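Local coordinates for VAO-type flavoprotein oxidase VAO615 (Myceliophthora thermophila, PDB 6F72), which probably acts as a flavoprotein oxidase, carrying one bicovalently bound FAD per subunit and passing electrons to molecular oxygen, its substrate still unidentified, at residues Gln101-Phe111 and Trp482-Met491. Sequence-based numbering, arbitrary orientation.
Sequences QNFQNYSCVPF and WDWDASPEEM. With NAG (2-acetamido-2-deoxy-beta-D-glucopyranose), chain C.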
loop_
_atom_site.group_PDB
_atom_site.type_symbol
_atom_site.label_atom_id
_atom_site.label_comp_id
_atom_site.label_asym_id
_atom_site.label_seq_id
_atom_site.Cartn_x
_atom_site.Cartn_y
_atom_site.Cartn_z
ATOM N N GLN A 101 -1.989 10.999 -8.890
ATOM C CA GLN A 101 -2.378 12.057 -9.827
ATOM C C GLN A 101 -3.693 12.696 -9.387
ATOM O O GLN A 101 -3.917 13.880 -9.621
ATOM C CB GLN A 101 -2.519 11.534 -11.265
ATOM C CG GLN A 101 -1.355 10.714 -11.822
ATOM C CD GLN A 101 -1.479 9.224 -11.536
ATOM O OE1 GLN A 101 -2.119 8.820 -10.569
ATOM N NE2 GLN A 101 -0.852 8.399 -12.373
ATOM N N ASN A 102 -4.552 11.910 -8.730
ATOM C CA ASN A 102 -5.826 12.427 -8.249
ATOM C C ASN A 102 -5.656 13.415 -7.095
ATOM O O ASN A 102 -6.386 14.399 -7.015
ATOM C CB ASN A 102 -6.779 11.286 -7.879
ATOM C CG ASN A 102 -8.187 11.769 -7.536
ATOM O OD1 ASN A 102 -8.695 12.736 -8.093
ATOM N ND2 ASN A 102 -8.836 11.055 -6.628
ATOM N N PHE A 103 -4.703 13.136 -6.204
ATOM C CA PHE A 103 -4.445 14.023 -5.079
ATOM C C PHE A 103 -3.522 15.203 -5.452
ATOM O O PHE A 103 -3.638 16.249 -4.839
ATOM C CB PHE A 103 -4.016 13.249 -3.804
ATOM C CG PHE A 103 -5.149 12.475 -3.187
ATOM C CD1 PHE A 103 -6.083 13.114 -2.359
ATOM C CD2 PHE A 103 -5.342 11.131 -3.503
ATOM C CE1 PHE A 103 -7.160 12.415 -1.835
ATOM C CE2 PHE A 103 -6.422 10.425 -2.984
ATOM C CZ PHE A 103 -7.330 11.069 -2.149
ATOM N N GLN A 104 -2.639 15.015 -6.442
ATOM C CA GLN A 104 -1.954 16.134 -7.120
ATOM C C GLN A 104 -3.024 17.131 -7.562
ATOM O O GLN A 104 -2.880 18.328 -7.333
ATOM C CB GLN A 104 -1.146 15.664 -8.332
ATOM C CG GLN A 104 0.117 14.906 -7.963
ATOM C CD GLN A 104 0.642 14.035 -9.088
ATOM O OE1 GLN A 104 0.241 14.179 -10.237
ATOM N NE2 GLN A 104 1.555 13.122 -8.752
ATOM N N ASN A 105 -4.118 16.609 -8.132
ATOM C CA ASN A 105 -5.322 17.388 -8.438
ATOM C C ASN A 105 -5.039 18.654 -9.281
ATOM O O ASN A 105 -5.624 19.717 -9.055
ATOM C CB ASN A 105 -6.084 17.740 -7.147
ATOM C CG ASN A 105 -7.546 18.013 -7.394
ATOM O OD1 ASN A 105 -8.097 17.587 -8.399
ATOM N ND2 ASN A 105 -8.183 18.714 -6.470
ATOM N N TYR A 106 -4.113 18.509 -10.229
ATOM C CA TYR A 106 -3.736 19.558 -11.193
ATOM C C TYR A 106 -3.088 20.818 -10.585
ATOM O O TYR A 106 -2.926 21.818 -11.290
ATOM C CB TYR A 106 -4.939 19.953 -12.077
ATOM C CG TYR A 106 -5.656 18.790 -12.752
ATOM C CD1 TYR A 106 -5.237 18.327 -14.008
ATOM C CD2 TYR A 106 -6.762 18.166 -12.150
ATOM C CE1 TYR A 106 -5.887 17.272 -14.642
ATOM C CE2 TYR A 106 -7.422 17.107 -12.782
ATOM C CZ TYR A 106 -6.981 16.671 -14.029
ATOM O OH TYR A 106 -7.603 15.642 -14.690
ATOM N N SER A 107 -2.711 20.773 -9.304
ATOM C CA SER A 107 -2.211 21.965 -8.608
ATOM C C SER A 107 -0.851 22.400 -9.117
ATOM O O SER A 107 -0.594 23.598 -9.260
ATOM C CB SER A 107 -2.157 21.763 -7.106
ATOM O OG SER A 107 -3.429 21.411 -6.598
ATOM N N CYS A 108 0.005 21.415 -9.378
ATOM C CA CYS A 108 1.344 21.642 -9.889
ATOM C C CYS A 108 1.858 20.367 -10.526
ATOM O O CYS A 108 2.676 19.652 -9.951
ATOM C CB CYS A 108 2.299 22.129 -8.789
ATOM S SG CYS A 108 3.904 22.629 -9.465
ATOM N N VAL A 109 1.362 20.097 -11.725
ATOM C CA VAL A 109 1.651 18.863 -12.454
ATOM C C VAL A 109 2.336 19.194 -13.780
ATOM O O VAL A 109 2.254 20.345 -14.228
ATOM C CB VAL A 109 0.357 18.050 -12.698
ATOM C CG1 VAL A 109 -0.179 17.484 -11.384
ATOM C CG2 VAL A 109 -0.696 18.891 -13.431
ATOM N N PRO A 110 3.005 18.202 -14.424
ATOM C CA PRO A 110 3.743 18.476 -15.677
ATOM C C PRO A 110 2.898 18.663 -16.947
ATOM O O PRO A 110 3.446 19.032 -17.991
ATOM C CB PRO A 110 4.625 17.227 -15.848
ATOM C CG PRO A 110 4.649 16.578 -14.499
ATOM C CD PRO A 110 3.269 16.826 -13.965
ATOM N N PHE A 111 1.588 18.447 -16.855
ATOM C CA PHE A 111 0.747 18.335 -18.048
ATOM C C PHE A 111 -0.219 19.506 -18.256
ATOM O O PHE A 111 -0.983 19.512 -19.213
ATOM C CB PHE A 111 0.031 16.965 -18.064
ATOM C CG PHE A 111 0.982 15.795 -18.034
ATOM C CD1 PHE A 111 1.673 15.401 -19.187
ATOM C CD2 PHE A 111 1.229 15.112 -16.840
ATOM C CE1 PHE A 111 2.566 14.333 -19.153
ATOM C CE2 PHE A 111 2.118 14.038 -16.800
ATOM C CZ PHE A 111 2.785 13.648 -17.963
ATOM N N TRP A 482 -5.283 6.918 -14.571
ATOM C CA TRP A 482 -5.470 8.350 -14.786
ATOM C C TRP A 482 -5.311 8.645 -16.279
ATOM O O TRP A 482 -4.625 7.908 -16.998
ATOM C CB TRP A 482 -4.442 9.115 -13.975
ATOM C CG TRP A 482 -4.581 10.582 -13.988
ATOM C CD1 TRP A 482 -3.908 11.456 -14.792
ATOM C CD2 TRP A 482 -5.428 11.377 -13.145
ATOM N NE1 TRP A 482 -4.282 12.734 -14.506
ATOM C CE2 TRP A 482 -5.208 12.727 -13.499
ATOM C CE3 TRP A 482 -6.350 11.083 -12.128
ATOM C CZ2 TRP A 482 -5.871 13.793 -12.870
ATOM C CZ3 TRP A 482 -7.013 12.146 -11.498
ATOM C CH2 TRP A 482 -6.765 13.489 -11.877
ATOM N N ASP A 483 -5.962 9.704 -16.749
ATOM C CA ASP A 483 -5.897 10.071 -18.156
ATOM C C ASP A 483 -5.626 11.563 -18.266
ATOM O O ASP A 483 -6.501 12.396 -17.983
ATOM C CB ASP A 483 -7.185 9.663 -18.893
ATOM C CG ASP A 483 -7.126 9.916 -20.398
ATOM O OD1 ASP A 483 -6.107 10.432 -20.937
ATOM O OD2 ASP A 483 -8.135 9.598 -21.047
ATOM N N TRP A 484 -4.398 11.878 -18.679
ATOM C CA TRP A 484 -3.954 13.259 -18.814
ATOM C C TRP A 484 -4.610 14.046 -19.973
ATOM O O TRP A 484 -4.536 15.278 -19.991
ATOM C CB TRP A 484 -2.427 13.318 -18.882
ATOM C CG TRP A 484 -1.784 13.054 -17.541
ATOM C CD1 TRP A 484 -1.014 11.981 -17.201
ATOM C CD2 TRP A 484 -1.873 13.877 -16.368
ATOM N NE1 TRP A 484 -0.601 12.086 -15.889
ATOM C CE2 TRP A 484 -1.116 13.236 -15.349
ATOM C CE3 TRP A 484 -2.501 15.104 -16.079
ATOM C CZ2 TRP A 484 -0.974 13.776 -14.061
ATOM C CZ3 TRP A 484 -2.362 15.645 -14.803
ATOM C CH2 TRP A 484 -1.607 14.968 -13.797
ATOM N N ASP A 485 -5.247 13.342 -20.914
ATOM C CA ASP A 485 -6.038 13.979 -21.992
ATOM C C ASP A 485 -7.475 14.299 -21.600
ATOM O O ASP A 485 -8.153 15.078 -22.289
ATOM C CB ASP A 485 -6.101 13.079 -23.219
ATOM C CG ASP A 485 -4.763 12.853 -23.857
ATOM O OD1 ASP A 485 -3.831 13.653 -23.658
ATOM O OD2 ASP A 485 -4.641 11.860 -24.591
ATOM N N ALA A 486 -7.963 13.653 -20.547
ATOM C CA ALA A 486 -9.340 13.819 -20.093
ATOM C C ALA A 486 -9.440 15.116 -19.302
ATOM O O ALA A 486 -8.430 15.666 -18.892
ATOM C CB ALA A 486 -9.763 12.614 -19.242
ATOM N N SER A 487 -10.655 15.600 -19.081
ATOM C CA SER A 487 -10.856 16.775 -18.240
ATOM C C SER A 487 -10.731 16.461 -16.731
ATOM O O SER A 487 -10.832 15.295 -16.335
ATOM C CB SER A 487 -12.208 17.414 -18.549
ATOM O OG SER A 487 -13.251 16.676 -17.956
ATOM N N PRO A 488 -10.520 17.497 -15.887
ATOM C CA PRO A 488 -10.604 17.317 -14.417
ATOM C C PRO A 488 -11.951 16.765 -13.965
ATOM O O PRO A 488 -12.010 15.970 -13.031
ATOM C CB PRO A 488 -10.450 18.736 -13.867
ATOM C CG PRO A 488 -9.681 19.463 -14.915
ATOM C CD PRO A 488 -10.012 18.840 -16.246
ATOM N N GLU A 489 -13.014 17.206 -14.629
ATOM C CA GLU A 489 -14.375 16.777 -14.324
ATOM C C GLU A 489 -14.561 15.282 -14.620
ATOM O O GLU A 489 -15.226 14.582 -13.853
ATOM C CB GLU A 489 -15.381 17.646 -15.083
ATOM C CG GLU A 489 -15.362 19.124 -14.677
ATOM C CD GLU A 489 -14.227 19.963 -15.309
ATOM O OE1 GLU A 489 -13.738 19.654 -16.429
ATOM O OE2 GLU A 489 -13.816 20.958 -14.662
ATOM N N GLU A 490 -13.931 14.804 -15.699
ATOM C CA GLU A 490 -13.899 13.375 -16.056
ATOM C C GLU A 490 -13.123 12.491 -15.061
ATOM O O GLU A 490 -13.536 11.355 -14.776
ATOM C CB GLU A 490 -13.382 13.171 -17.480
ATOM C CG GLU A 490 -14.385 13.645 -18.520
ATOM C CD GLU A 490 -13.896 13.549 -19.956
ATOM O OE1 GLU A 490 -12.751 13.947 -20.269
ATOM O OE2 GLU A 490 -14.698 13.096 -20.787
ATOM N N MET A 491 -12.002 12.997 -14.541
ATOM C CA MET A 491 -11.279 12.273 -13.503
ATOM C C MET A 491 -12.042 12.259 -12.190
ATOM O O MET A 491 -12.009 11.251 -11.471
ATOM C CB MET A 491 -9.858 12.802 -13.326
ATOM C CG MET A 491 -8.924 12.465 -14.478
ATOM S SD MET A 491 -8.778 10.733 -14.974
ATOM C CE MET A 491 -10.118 10.524 -16.164
HETATM C C1 NAG C . -9.588 19.007 -6.557
HETATM C C2 NAG C . -10.111 18.144 -5.386
HETATM C C3 NAG C . -11.585 18.432 -5.111
HETATM C C4 NAG C . -11.879 19.930 -4.933
HETATM C C5 NAG C . -11.205 20.751 -6.039
HETATM C C6 NAG C . -11.241 22.246 -5.744
HETATM C C7 NAG C . -9.080 15.944 -4.897
HETATM C C8 NAG C . -9.063 14.500 -5.285
HETATM N N2 NAG C . -9.930 16.710 -5.598
HETATM O O3 NAG C . -11.986 17.711 -3.939
HETATM O O4 NAG C . -13.287 20.178 -5.044
HETATM O O5 NAG C . -9.835 20.380 -6.246
HETATM O O6 NAG C . -11.119 22.922 -7.000
HETATM O O7 NAG C . -8.363 16.354 -3.995
HETATM O O HOH W 1 -6.572 14.910 -16.964
#
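Phe111 CD2 sits over the centre of one Trp484 face, 3.4 Å from Trp484 CE2, with the Phe111 plane tilted 31° to the Trp484 five-membered ring. The other face of Trp484 takes the edge of Trp482 at NE1. Tyr106 completes the aromatic cluster: its CZ comes within 3.3 Å of Trp482 CZ2, and Pro488 CG covers one face of its ring in a CH-pi contact. Another CH-pi contact sets Gln101 CB 3.5 Å from the centroid of the Trp482 five-membered ring, while Met491 CG covers the opposite face. With CG anti to the backbone N (chi1 -175°), Trp482 extends along helix 101-104 until its CZ3 meets Asn102 CA.

No direct hydrogen bond crosses the contact. Instead Tyr106 OH donates to a water 2.6 Å away in its ring plane, and that water donates to Asp483 O and Ala486 O. Trp484 NE1 and Gln101 NE2 both donate to Asp85 OD1. Replacing Trp484 by alanine is likely to open a gap between Phe111 and Trp482 and leave Asp85 OD1 without one donor. Ring and CH-pi packing plus one water bridge thus join helix 101-104 and its glycosylated loop chiefly to the loop entering helix 488-508, Pro488 and Met491 adding the helix start.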